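Local coordinates for beta-N-acetylhexosaminidase (Arthrobacter aurescens, PDB 3RCN), which probably hydrolyses terminal non-reducing N-acetyl-D-hexosamine residues from N-acetyl-beta-D-hexosaminides, as a glycoside hydrolase of family 20, at residues 138-143 against 450-456; 392-398 against 445-451. All blocks are in the same frame, centred on the assembly; numbering follows the deposited sequence.

Interaction 1 of 2, residues 138-143 against 450-456; sequences FGYRGT and LGAQANI
Tyr-140 to Thr-143 pair with Gly-451 to Ala-454 as parallel strands, their short axes only 5° apart. The main-chain bonds alternate in direction: Tyr-140 N gives to Leu-450 O, Ala-452 N to Tyr-140 O and Gly-142 N to Ala-452 O, all at 3.0 to 3.1 Å. The last, Ala-454 N to Gly-142 O at 3.3 Å, is weak. Just before the strand, Gly-139 N makes a weak bond to Leu-450 O, and one water bridges the same two atoms.

Strand 140-146 is the first and strand 449-456 the last of the eight parallel strands of the TIM-barrel catalytic domain, so this pairing closes the barrel. Strand 397-400 lies beyond the last strand and 171-178 beyond the first.

The polar side-chain contact is made by Tyr-140 and Gln-453. With CG anti to N (chi1 176°), the tyrosine ring reaches along the last strand and its OH donates to Gln-453 OE1 at 2.7 Å. That oxygen lies near the ring plane, at its edge, and the ring and amide planes differ by 24°. The other half of the amide is held too: Gln-453 NE2 donates to Asn-455 OD1 at 2.8 Å, on a lone pair, which fixes the rotation of the group. A leucine at Gln-453 would probably leave the Tyr-140 hydroxyl and the Asn-455 side-chain oxygen OD1 without this partner.

Apolar contacts lie at the two ends. Tyr-140 CB meets Leu-450 CB at 3.9 Å. On the face carrying Ala-452 and Ala-454, Thr-143 CG2 touches Ile-456 CD1 at 3.8 Å; Phe-160 of helix 154-166 packs on both of these side chains.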
loop_
_atom_site.group_PDB
_atom_site.type_symbol
_atom_site.label_atom_id
_atom_site.label_comp_id
_atom_site.label_asym_id
_atom_site.label_seq_id
_atom_site.Cartn_x
_atom_site.Cartn_y
_atom_site.Cartn_z
ATOM N N PHE A 138 19.819 10.868 19.667
ATOM C CA PHE A 138 18.911 10.267 20.656
ATOM C C PHE A 138 18.807 8.776 20.412
ATOM O O PHE A 138 18.905 8.316 19.271
ATOM C CB PHE A 138 17.511 10.868 20.586
ATOM C CG PHE A 138 17.465 12.337 20.857
ATOM C CD1 PHE A 138 18.368 12.923 21.721
ATOM C CD2 PHE A 138 16.514 13.133 20.250
ATOM C CE1 PHE A 138 18.323 14.274 21.979
ATOM C CE2 PHE A 138 16.469 14.491 20.500
ATOM C CZ PHE A 138 17.379 15.060 21.371
ATOM N N GLY A 139 18.622 8.013 21.477
ATOM C CA GLY A 139 18.500 6.576 21.339
ATOM C C GLY A 139 17.072 6.157 21.048
ATOM O O GLY A 139 16.835 5.059 20.559
ATOM N N TYR A 140 16.117 7.014 21.396
ATOM C CA TYR A 140 14.723 6.730 21.133
ATOM C C TYR A 140 14.224 7.795 20.164
ATOM O O TYR A 140 14.057 8.958 20.552
ATOM C CB TYR A 140 13.967 6.762 22.468
ATOM C CG TYR A 140 12.464 6.569 22.401
ATOM C CD1 TYR A 140 11.847 5.528 23.093
ATOM C CD2 TYR A 140 11.656 7.446 21.682
ATOM C CE1 TYR A 140 10.462 5.363 23.067
ATOM C CE2 TYR A 140 10.275 7.282 21.643
ATOM C CZ TYR A 140 9.685 6.233 22.335
ATOM O OH TYR A 140 8.317 6.055 22.291
ATOM N N ARG A 141 14.012 7.404 18.902
ATOM C CA ARG A 141 13.539 8.336 17.888
ATOM C C ARG A 141 12.230 7.787 17.336
ATOM O O ARG A 141 12.210 6.866 16.513
ATOM C CB ARG A 141 14.603 8.434 16.795
ATOM C CG ARG A 141 16.015 8.628 17.368
ATOM C CD ARG A 141 17.135 8.646 16.329
ATOM N NE ARG A 141 17.280 7.370 15.634
ATOM C CZ ARG A 141 17.789 6.259 16.169
ATOM N NH1 ARG A 141 17.882 5.146 15.441
ATOM N NH2 ARG A 141 18.207 6.248 17.426
ATOM N N GLY A 142 11.140 8.411 17.761
ATOM C CA GLY A 142 9.840 7.805 17.612
ATOM C C GLY A 142 8.909 8.409 16.599
ATOM O O GLY A 142 9.094 9.539 16.162
ATOM N N THR A 143 7.854 7.667 16.298
ATOM C CA THR A 143 6.684 8.199 15.634
ATOM C C THR A 143 5.501 7.428 16.176
ATOM O O THR A 143 5.548 6.199 16.326
ATOM C CB THR A 143 6.721 7.991 14.097
ATOM O OG1 THR A 143 7.819 8.717 13.534
ATOM C CG2 THR A 143 5.436 8.481 13.477
ATOM N N LEU A 450 15.256 9.633 27.220
ATOM C CA LEU A 450 15.501 8.623 26.210
ATOM C C LEU A 450 15.558 9.216 24.802
ATOM O O LEU A 450 16.314 8.744 23.948
ATOM C CB LEU A 450 14.425 7.549 26.287
ATOM C CG LEU A 450 14.298 6.883 27.645
ATOM C CD1 LEU A 450 13.458 5.635 27.518
ATOM C CD2 LEU A 450 15.689 6.569 28.151
ATOM N N GLY A 451 14.748 10.245 24.569
ATOM C CA GLY A 451 14.592 10.802 23.239
ATOM C C GLY A 451 13.280 11.549 23.035
ATOM O O GLY A 451 12.684 12.096 23.978
ATOM N N ALA A 452 12.851 11.591 21.777
ATOM C CA ALA A 452 11.654 12.330 21.387
ATOM C C ALA A 452 10.773 11.526 20.431
ATOM O O ALA A 452 11.167 10.465 19.949
ATOM C CB ALA A 452 12.024 13.689 20.778
ATOM N N GLN A 453 9.558 12.013 20.208
ATOM C CA GLN A 453 8.619 11.321 19.347
ATOM C C GLN A 453 7.647 12.299 18.681
ATOM O O GLN A 453 7.212 13.270 19.297
ATOM C CB GLN A 453 7.894 10.281 20.193
ATOM C CG GLN A 453 6.657 9.677 19.615
ATOM C CD GLN A 453 6.001 8.750 20.622
ATOM O OE1 GLN A 453 6.635 7.816 21.117
ATOM N NE2 GLN A 453 4.740 9.017 20.956
ATOM N N ALA A 454 7.306 12.040 17.425
ATOM C CA ALA A 454 6.292 12.830 16.741
ATOM C C ALA A 454 4.991 12.027 16.681
ATOM O O ALA A 454 5.008 10.824 16.412
ATOM C CB ALA A 454 6.758 13.204 15.340
ATOM N N ASN A 455 3.870 12.692 16.945
ATOM C CA ASN A 455 2.571 12.021 16.978
ATOM C C ASN A 455 1.668 12.435 15.821
ATOM O O ASN A 455 1.509 13.623 15.544
ATOM C CB ASN A 455 1.851 12.282 18.310
ATOM C CG ASN A 455 2.619 11.742 19.506
ATOM O OD1 ASN A 455 3.465 10.870 19.361
ATOM N ND2 ASN A 455 2.320 12.257 20.693
ATOM N N ILE A 456 1.091 11.448 15.144
ATOM C CA ILE A 456 0.128 11.712 14.087
ATOM C C ILE A 456 -1.255 11.186 14.491
ATOM O O ILE A 456 -1.529 9.983 14.399
ATOM C CB ILE A 456 0.598 10.977 12.812
ATOM C CG1 ILE A 456 2.096 11.237 12.591
ATOM C CG2 ILE A 456 -0.234 11.367 11.599
ATOM C CD1 ILE A 456 2.731 10.323 11.566
HETATM O O HOH W 1 19.604 8.909 24.044
#

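Interaction 2 of 2, residues 392-398 against 445-451; sequences LRKGYDV and FPGRLLG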
loop_
_atom_site.group_PDB
_atom_site.type_symbol
_atom_site.label_atom_id
_atom_site.label_comp_id
_atom_site.label_asym_id
_atom_site.label_seq_id
_atom_site.Cartn_x
_atom_site.Cartn_y
_atom_site.Cartn_z
ATOM N N LEU A 392 11.279 13.777 35.356
ATOM C CA LEU A 392 12.649 13.354 35.619
ATOM C C LEU A 392 12.976 13.452 37.118
ATOM O O LEU A 392 13.587 12.551 37.695
ATOM C CB LEU A 392 13.620 14.212 34.818
ATOM C CG LEU A 392 13.506 14.165 33.295
ATOM C CD1 LEU A 392 14.113 15.417 32.700
ATOM C CD2 LEU A 392 14.168 12.914 32.719
ATOM N N ARG A 393 12.559 14.546 37.749
ATOM C CA ARG A 393 12.725 14.677 39.190
ATOM C C ARG A 393 12.215 13.424 39.916
ATOM O O ARG A 393 12.853 12.941 40.851
ATOM C CB ARG A 393 12.002 15.918 39.724
ATOM C CG ARG A 393 12.605 17.255 39.307
ATOM C CD ARG A 393 12.213 18.337 40.313
ATOM N NE ARG A 393 11.690 19.549 39.683
ATOM C CZ ARG A 393 12.445 20.552 39.239
ATOM N NH1 ARG A 393 13.767 20.488 39.345
ATOM N NH2 ARG A 393 11.882 21.621 38.682
ATOM N N LYS A 394 11.090 12.876 39.463
ATOM C CA LYS A 394 10.489 11.728 40.133
ATOM C C LYS A 394 11.095 10.394 39.696
ATOM O O LYS A 394 10.643 9.339 40.150
ATOM C CB LYS A 394 8.980 11.668 39.884
ATOM C CG LYS A 394 8.126 12.552 40.782
ATOM C CD LYS A 394 7.570 13.756 40.031
ATOM C CE LYS A 394 6.350 14.326 40.742
ATOM N NZ LYS A 394 6.161 15.776 40.469
ATOM N N GLY A 395 12.085 10.426 38.802
ATOM C CA GLY A 395 12.777 9.212 38.383
ATOM C C GLY A 395 12.188 8.475 37.183
ATOM O O GLY A 395 12.708 7.442 36.750
ATOM N N TYR A 396 11.090 8.995 36.649
ATOM C CA TYR A 396 10.488 8.406 35.472
ATOM C C TYR A 396 11.380 8.699 34.268
ATOM O O TYR A 396 11.922 9.799 34.149
ATOM C CB TYR A 396 9.071 8.956 35.258
ATOM C CG TYR A 396 8.101 8.596 36.369
ATOM C CD1 TYR A 396 8.509 7.802 37.439
ATOM C CD2 TYR A 396 6.778 9.038 36.344
ATOM C CE1 TYR A 396 7.636 7.463 38.461
ATOM C CE2 TYR A 396 5.891 8.702 37.363
ATOM C CZ TYR A 396 6.329 7.914 38.420
ATOM O OH TYR A 396 5.466 7.568 39.442
ATOM N N ASP A 397 11.558 7.707 33.395
ATOM C CA ASP A 397 12.204 7.939 32.099
ATOM C C ASP A 397 11.258 8.715 31.189
ATOM O O ASP A 397 10.055 8.504 31.204
ATOM C CB ASP A 397 12.629 6.630 31.428
ATOM C CG ASP A 397 13.859 6.011 32.073
ATOM O OD1 ASP A 397 14.619 6.739 32.749
ATOM O OD2 ASP A 397 14.067 4.793 31.902
ATOM N N VAL A 398 11.815 9.617 30.401
ATOM C CA VAL A 398 11.015 10.550 29.632
ATOM C C VAL A 398 11.343 10.496 28.127
ATOM O O VAL A 398 12.489 10.281 27.734
ATOM C CB VAL A 398 11.251 11.974 30.160
ATOM C CG1 VAL A 398 10.596 13.018 29.266
ATOM C CG2 VAL A 398 10.753 12.085 31.584
ATOM N N PHE A 445 19.200 14.500 37.508
ATOM C CA PHE A 445 18.134 13.803 38.228
ATOM C C PHE A 445 18.131 12.287 37.996
ATOM O O PHE A 445 18.877 11.773 37.157
ATOM C CB PHE A 445 16.759 14.367 37.844
ATOM C CG PHE A 445 16.810 15.525 36.891
ATOM C CD1 PHE A 445 16.041 16.655 37.124
ATOM C CD2 PHE A 445 17.608 15.482 35.755
ATOM C CE1 PHE A 445 16.074 17.723 36.248
ATOM C CE2 PHE A 445 17.651 16.549 34.876
ATOM C CZ PHE A 445 16.880 17.669 35.119
ATOM N N PRO A 446 17.253 11.573 38.718
ATOM C CA PRO A 446 17.118 10.112 38.633
ATOM C C PRO A 446 16.482 9.618 37.337
ATOM O O PRO A 446 16.761 8.493 36.912
ATOM C CB PRO A 446 16.217 9.769 39.826
ATOM C CG PRO A 446 15.462 11.017 40.106
ATOM C CD PRO A 446 16.412 12.135 39.790
ATOM N N GLY A 447 15.629 10.437 36.731
ATOM C CA GLY A 447 15.006 10.074 35.473
ATOM C C GLY A 447 15.969 10.392 34.352
ATOM O O GLY A 447 16.773 11.327 34.474
ATOM N N ARG A 448 15.910 9.622 33.266
ATOM C CA ARG A 448 16.750 9.912 32.104
ATOM C C ARG A 448 15.952 10.183 30.841
ATOM O O ARG A 448 14.880 9.617 30.638
ATOM C CB ARG A 448 17.787 8.808 31.864
ATOM C CG ARG A 448 17.282 7.381 32.030
ATOM C CD ARG A 448 18.417 6.378 31.841
ATOM N NE ARG A 448 19.005 6.462 30.503
ATOM C CZ ARG A 448 18.758 5.601 29.516
ATOM N NH1 ARG A 448 17.933 4.580 29.715
ATOM N NH2 ARG A 448 19.338 5.753 28.329
ATOM N N LEU A 449 16.500 11.041 29.984
ATOM C CA LEU A 449 15.835 11.406 28.741
ATOM C C LEU A 449 16.234 10.397 27.688
ATOM O O LEU A 449 17.406 10.303 27.314
ATOM C CB LEU A 449 16.268 12.793 28.285
ATOM C CG LEU A 449 15.155 13.805 28.064
ATOM C CD1 LEU A 449 15.665 14.984 27.260
ATOM C CD2 LEU A 449 14.014 13.138 27.340
ATOM N N LEU A 450 15.256 9.633 27.220
ATOM C CA LEU A 450 15.501 8.623 26.210
ATOM C C LEU A 450 15.558 9.216 24.802
ATOM O O LEU A 450 16.314 8.744 23.948
ATOM C CB LEU A 450 14.425 7.549 26.287
ATOM C CG LEU A 450 14.298 6.883 27.645
ATOM C CD1 LEU A 450 13.458 5.635 27.518
ATOM C CD2 LEU A 450 15.689 6.569 28.151
ATOM N N GLY A 451 14.748 10.245 24.569
ATOM C CA GLY A 451 14.592 10.802 23.239
ATOM C C GLY A 451 13.280 11.549 23.035
ATOM O O GLY A 451 12.684 12.096 23.978
#
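The Phe-445 ring takes Leu-392 CB over one face, 4.2 Å from the ring centroid and 17° off the normal, a CH-pi contact, while Arg-393 CG comes up at its edge. The guanidinium of Arg-448 has Leu-450 CD2 of its own segment over one face. Asp-397 approaches it obliquely, the carboxylate and guanidinium planes 87° apart, and Asp-397 OD2 stays 4.4 Å from Arg-448 NH1, beyond a salt bridge.

Next to the Phe-445 and Leu-392 pair, helix 385-393 ends in a Schellman motif at Gly-395, with a positive phi of 90°; its N gives to Leu-392 O at 2.8 Å. Gly-447 N donates to the same oxygen at 3.1 Å from the opposite face of the carbonyl plane, and Pro-446 CG packs beside it.

Further along, strands 397-400 and 449-456 begin to pair in parallel, as neighbouring strands of the barrel. Val-398 N donates to Arg-448 O (3.1 Å) and Leu-450 N to Val-398 O (2.9 Å). Val-398 CG1 lies 3.9 Å from Leu-449 CD2; Leu-437 also touches Leu-449 and Leu-392.

Backbone bonds and apolar packing therefore fix how the helix end and strand start meet the 445-451 segment, and the Asp-397 and Arg-448 charges, too far apart for a salt bridge, are likely to add a loose electrostatic attraction.

How the interactions relate
Both interactions use strand 449-456, sharing Leu-450 and Gly-451, but they engage its two neighbours: interaction 1 joins it to 140-146 and interaction 2 to 397-400. Three consecutive strands of the barrel wall are thus held, with Leu-450 bonded through its backbone to both sides. The centres are about 15 Å apart. Interaction 1 is buried, about 7 Å from the centre of the chain, and combines regular strand pairing with a bound neutral amide. Interaction 2, about 21 Å out and partly buried, has only the start of strand pairing; helix capping, aromatic and proline packing and exposed charged side chains make up the rest.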